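Local coordinates for protein phenylalanine--tRNA ligase beta subunit (Pyrococcus horikoshii, PDB 2CXI) that forms, with the alpha subunit, the tetrameric synthetase that attaches phenylalanine to its tRNA at the expense of ATP, the chain here being the N-terminal part of the beta subunit, at residues C33-V38 with F47-K52. Residues are numbered along the deposited sequence; the frame is centred on the assembly and turned at random.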
ATOM      1  N   CYS A  33     -20.987  23.527 -39.029  1.00 24.81           N
ATOM      2  CA  CYS A  33     -20.988  22.484 -40.019  1.00 27.23           C
ATOM      3  C   CYS A  33     -22.139  22.548 -41.001  1.00 25.66           C
ATOM      4  O   CYS A  33     -23.035  23.381 -40.871  1.00 24.50           O
ATOM      5  CB  CYS A  33     -20.852  21.116 -39.401  1.00 29.59           C
ATOM      6  SG  CYS A  33     -22.103  20.765 -38.213  1.00 41.64           S
ATOM      7  N   GLU A  34     -22.066  21.671 -41.995  1.00 25.17           N
ATOM      8  CA  GLU A  34     -23.087  21.594 -43.032  1.00 26.58           C
ATOM      9  C   GLU A  34     -23.753  20.231 -42.990  1.00 25.02           C
ATOM     10  O   GLU A  34     -23.139  19.237 -42.591  1.00 24.76           O
ATOM     11  CB  GLU A  34     -22.445  21.808 -44.411  1.00 26.81           C
ATOM     12  CG  GLU A  34     -21.777  23.157 -44.569  1.00 32.82           C
ATOM     13  CD  GLU A  34     -22.700  24.245 -45.098  1.00 40.89           C
ATOM     14  OE1 GLU A  34     -23.847  23.946 -45.539  1.00 42.12           O
ATOM     15  OE2 GLU A  34     -22.267  25.432 -45.061  1.00 46.57           O
ATOM     16  N   LEU A  35     -25.025  20.206 -43.362  1.00 23.77           N
ATOM     17  CA  LEU A  35     -25.750  18.976 -43.452  1.00 23.78           C
ATOM     18  C   LEU A  35     -25.412  18.268 -44.753  1.00 23.98           C
ATOM     19  O   LEU A  35     -25.929  18.623 -45.830  1.00 22.42           O
ATOM     20  CB  LEU A  35     -27.256  19.277 -43.401  1.00 24.21           C
ATOM     21  CG  LEU A  35     -28.144  18.615 -42.360  1.00 26.58           C
ATOM     22  CD1 LEU A  35     -29.634  18.869 -42.694  1.00 26.20           C
ATOM     23  CD2 LEU A  35     -27.824  17.114 -42.089  1.00 26.78           C
ATOM     24  N   ASP A  36     -24.522  17.278 -44.667  1.00 23.71           N
ATOM     25  CA  ASP A  36     -24.076  16.562 -45.856  1.00 24.71           C
ATOM     26  C   ASP A  36     -25.074  15.517 -46.336  1.00 24.43           C
ATOM     27  O   ASP A  36     -25.170  15.261 -47.548  1.00 23.46           O
ATOM     28  CB  ASP A  36     -22.722  15.891 -45.604  1.00 26.05           C
ATOM     29  CG  ASP A  36     -22.029  15.494 -46.881  1.00 30.71           C
ATOM     30  OD1 ASP A  36     -21.858  16.381 -47.749  1.00 33.88           O
ATOM     31  OD2 ASP A  36     -21.651  14.322 -47.110  1.00 35.13           O
ATOM     32  N   ASP A  37     -25.800  14.893 -45.404  1.00 23.25           N
ATOM     33  CA  ASP A  37     -26.820  13.894 -45.777  1.00 23.21           C
ATOM     34  C   ASP A  37     -27.805  13.728 -44.640  1.00 22.90           C
ATOM     35  O   ASP A  37     -27.490  14.089 -43.506  1.00 22.76           O
ATOM     36  CB  ASP A  37     -26.159  12.541 -46.077  1.00 23.36           C
ATOM     37  CG  ASP A  37     -27.014  11.641 -46.997  1.00 26.80           C
ATOM     38  OD1 ASP A  37     -28.071  12.071 -47.533  1.00 26.81           O
ATOM     39  OD2 ASP A  37     -26.706  10.458 -47.188  1.00 29.64           O
ATOM     40  N   VAL A  38     -28.993  13.211 -44.946  1.00 21.96           N
ATOM     41  CA  VAL A  38     -30.021  12.840 -43.962  1.00 21.44           C
ATOM     42  C   VAL A  38     -30.611  11.532 -44.492  1.00 23.09           C
ATOM     43  O   VAL A  38     -30.955  11.440 -45.670  1.00 22.65           O
ATOM     44  CB  VAL A  38     -31.167  13.902 -43.820  1.00 20.97           C
ATOM     45  CG1 VAL A  38     -32.269  13.426 -42.821  1.00 19.35           C
ATOM     46  CG2 VAL A  38     -30.613  15.316 -43.446  1.00 19.62           C
ATOM     47  N   PHE A  47     -28.005  12.069 -39.457  1.00 19.22           N
ATOM     48  CA  PHE A  47     -27.347  13.076 -40.272  1.00 19.34           C
ATOM     49  C   PHE A  47     -25.877  12.686 -40.491  1.00 19.79           C
ATOM     50  O   PHE A  47     -25.217  12.119 -39.584  1.00 19.91           O
ATOM     51  CB  PHE A  47     -27.356  14.456 -39.581  1.00 18.87           C
ATOM     52  CG  PHE A  47     -28.690  14.940 -39.104  1.00 17.96           C
ATOM     53  CD1 PHE A  47     -29.889  14.607 -39.758  1.00 18.89           C
ATOM     54  CD2 PHE A  47     -28.735  15.872 -38.046  1.00 21.64           C
ATOM     55  CE1 PHE A  47     -31.096  15.122 -39.320  1.00 19.81           C
ATOM     56  CE2 PHE A  47     -29.947  16.417 -37.615  1.00 18.83           C
ATOM     57  CZ  PHE A  47     -31.131  16.050 -38.247  1.00 19.07           C
ATOM     58  N   LYS A  48     -25.365  12.977 -41.682  1.00 20.01           N
ATOM     59  CA  LYS A  48     -23.932  13.114 -41.852  1.00 21.03           C
ATOM     60  C   LYS A  48     -23.609  14.620 -41.837  1.00 21.04           C
ATOM     61  O   LYS A  48     -24.138  15.408 -42.639  1.00 21.02           O
ATOM     62  CB  LYS A  48     -23.412  12.468 -43.130  1.00 21.71           C
ATOM     63  CG  LYS A  48     -21.858  12.571 -43.237  1.00 21.73           C
ATOM     64  CD  LYS A  48     -21.321  11.843 -44.470  1.00 23.62           C
ATOM     65  CE  LYS A  48     -21.861  10.404 -44.557  1.00 29.39           C
ATOM     66  NZ  LYS A  48     -21.175   9.475 -43.598  1.00 30.57           N
ATOM     67  N   LEU A  49     -22.767  15.008 -40.883  1.00 20.08           N
ATOM     68  CA  LEU A  49     -22.350  16.385 -40.732  1.00 20.45           C
ATOM     69  C   LEU A  49     -20.946  16.567 -41.296  1.00 21.39           C
ATOM     70  O   LEU A  49     -20.119  15.648 -41.253  1.00 20.58           O
ATOM     71  CB  LEU A  49     -22.422  16.803 -39.254  1.00 20.91           C
ATOM     72  CG  LEU A  49     -23.772  16.656 -38.542  1.00 20.79           C
ATOM     73  CD1 LEU A  49     -23.690  17.103 -37.084  1.00 19.92           C
ATOM     74  CD2 LEU A  49     -24.823  17.529 -39.298  1.00 21.31           C
ATOM     75  N   ASP A  50     -20.711  17.740 -41.876  1.00 23.37           N
ATOM     76  CA  ASP A  50     -19.421  18.049 -42.456  1.00 26.39           C
ATOM     77  C   ASP A  50     -18.877  19.194 -41.638  1.00 27.35           C
ATOM     78  O   ASP A  50     -19.391  20.318 -41.701  1.00 26.27           O
ATOM     79  CB  ASP A  50     -19.605  18.455 -43.912  1.00 26.39           C
ATOM     80  CG  ASP A  50     -18.292  18.766 -44.637  1.00 29.67           C
ATOM     81  OD1 ASP A  50     -17.190  18.704 -44.054  1.00 29.39           O
ATOM     82  OD2 ASP A  50     -18.322  19.089 -45.856  1.00 34.32           O
ATOM     83  N   SER A  51     -17.854  18.897 -40.845  1.00 29.81           N
ATOM     84  CA  SER A  51     -17.309  19.918 -39.943  1.00 32.88           C
ATOM     85  C   SER A  51     -16.329  20.785 -40.647  1.00 34.19           C
ATOM     86  O   SER A  51     -15.291  20.334 -41.158  1.00 34.82           O
ATOM     87  CB  SER A  51     -16.659  19.366 -38.683  1.00 33.58           C
ATOM     88  OG  SER A  51     -16.163  20.474 -37.927  1.00 35.83           O
ATOM     89  N   LYS A  52     -16.687  22.054 -40.667  1.00 35.60           N
ATOM     90  CA  LYS A  52     -15.991  23.014 -41.461  1.00 36.52           C
ATOM     91  C   LYS A  52     -14.733  23.501 -40.738  1.00 35.89           C
ATOM     92  O   LYS A  52     -13.837  24.018 -41.368  1.00 36.86           O
ATOM     93  CB  LYS A  52     -16.952  24.151 -41.836  1.00 37.21           C
ATOM     94  CG  LYS A  52     -18.108  23.673 -42.751  1.00 39.23           C
ATOM     95  CD  LYS A  52     -17.575  22.846 -43.942  1.00 43.32           C
ATOM     96  CE  LYS A  52     -18.678  22.432 -44.939  1.00 44.55           C
ATOM     97  NZ  LYS A  52     -19.217  23.548 -45.797  1.00 48.37           N
TER
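E34 and D50 face each other as a hydrogen-bonded pair of the antiparallel hairpin 33-41/44-51, whose strand axes here come within 4.6 Å at 160°. D50 N donates to E34 O at 2.9 Å. Beyond L35 and L49 the register slips by one residue. D36 and D37 both stand across from K48, which makes a classic beta bulge. K48 O accepts two backbone N-H groups there: D36 N at 2.8 Å, nearly along the C=O axis, and D37 N at 3.3 Å on a lone pair. K48 N returns a bond to D37 O.

C33, L35, V38, F47 and L49 share one, largely apolar, face. F47 has CG beside its backbone N (chi1 -52°), and from there its side chain lies next to that of V38, with V38 CG2 3.8 Å from F47 CD1. From the same strand as V38, L35 CD2 reaches F47 CB at 3.7 Å and L49 CD2 at 4.1 Å, so this methyl touches both F47 and L49. C33 SG touches L49 CB further along. An alanine at F47 would probably leave a gap beside V38 and the end of L35.

The opposite face carries E34, D37, K48 and D50. At the bulge the side chain of D36 is directed toward the partner strand and runs beside that of K48, with D36 OD2 3.6 Å from K48 CD. The K48 amine passes on to a salt bridge with D5.

The hairpin supplies two strands of a small antiparallel sheet, with 44-51 in the middle and strand 3-7 on its far side, where backbone bonds join F47 to V6 and L49 to F4. Helices 21-30 and 8-15 pack on the apolar face: I21, L11 and the edge-to-face ring of W24 meet F47, and V28 meets L49.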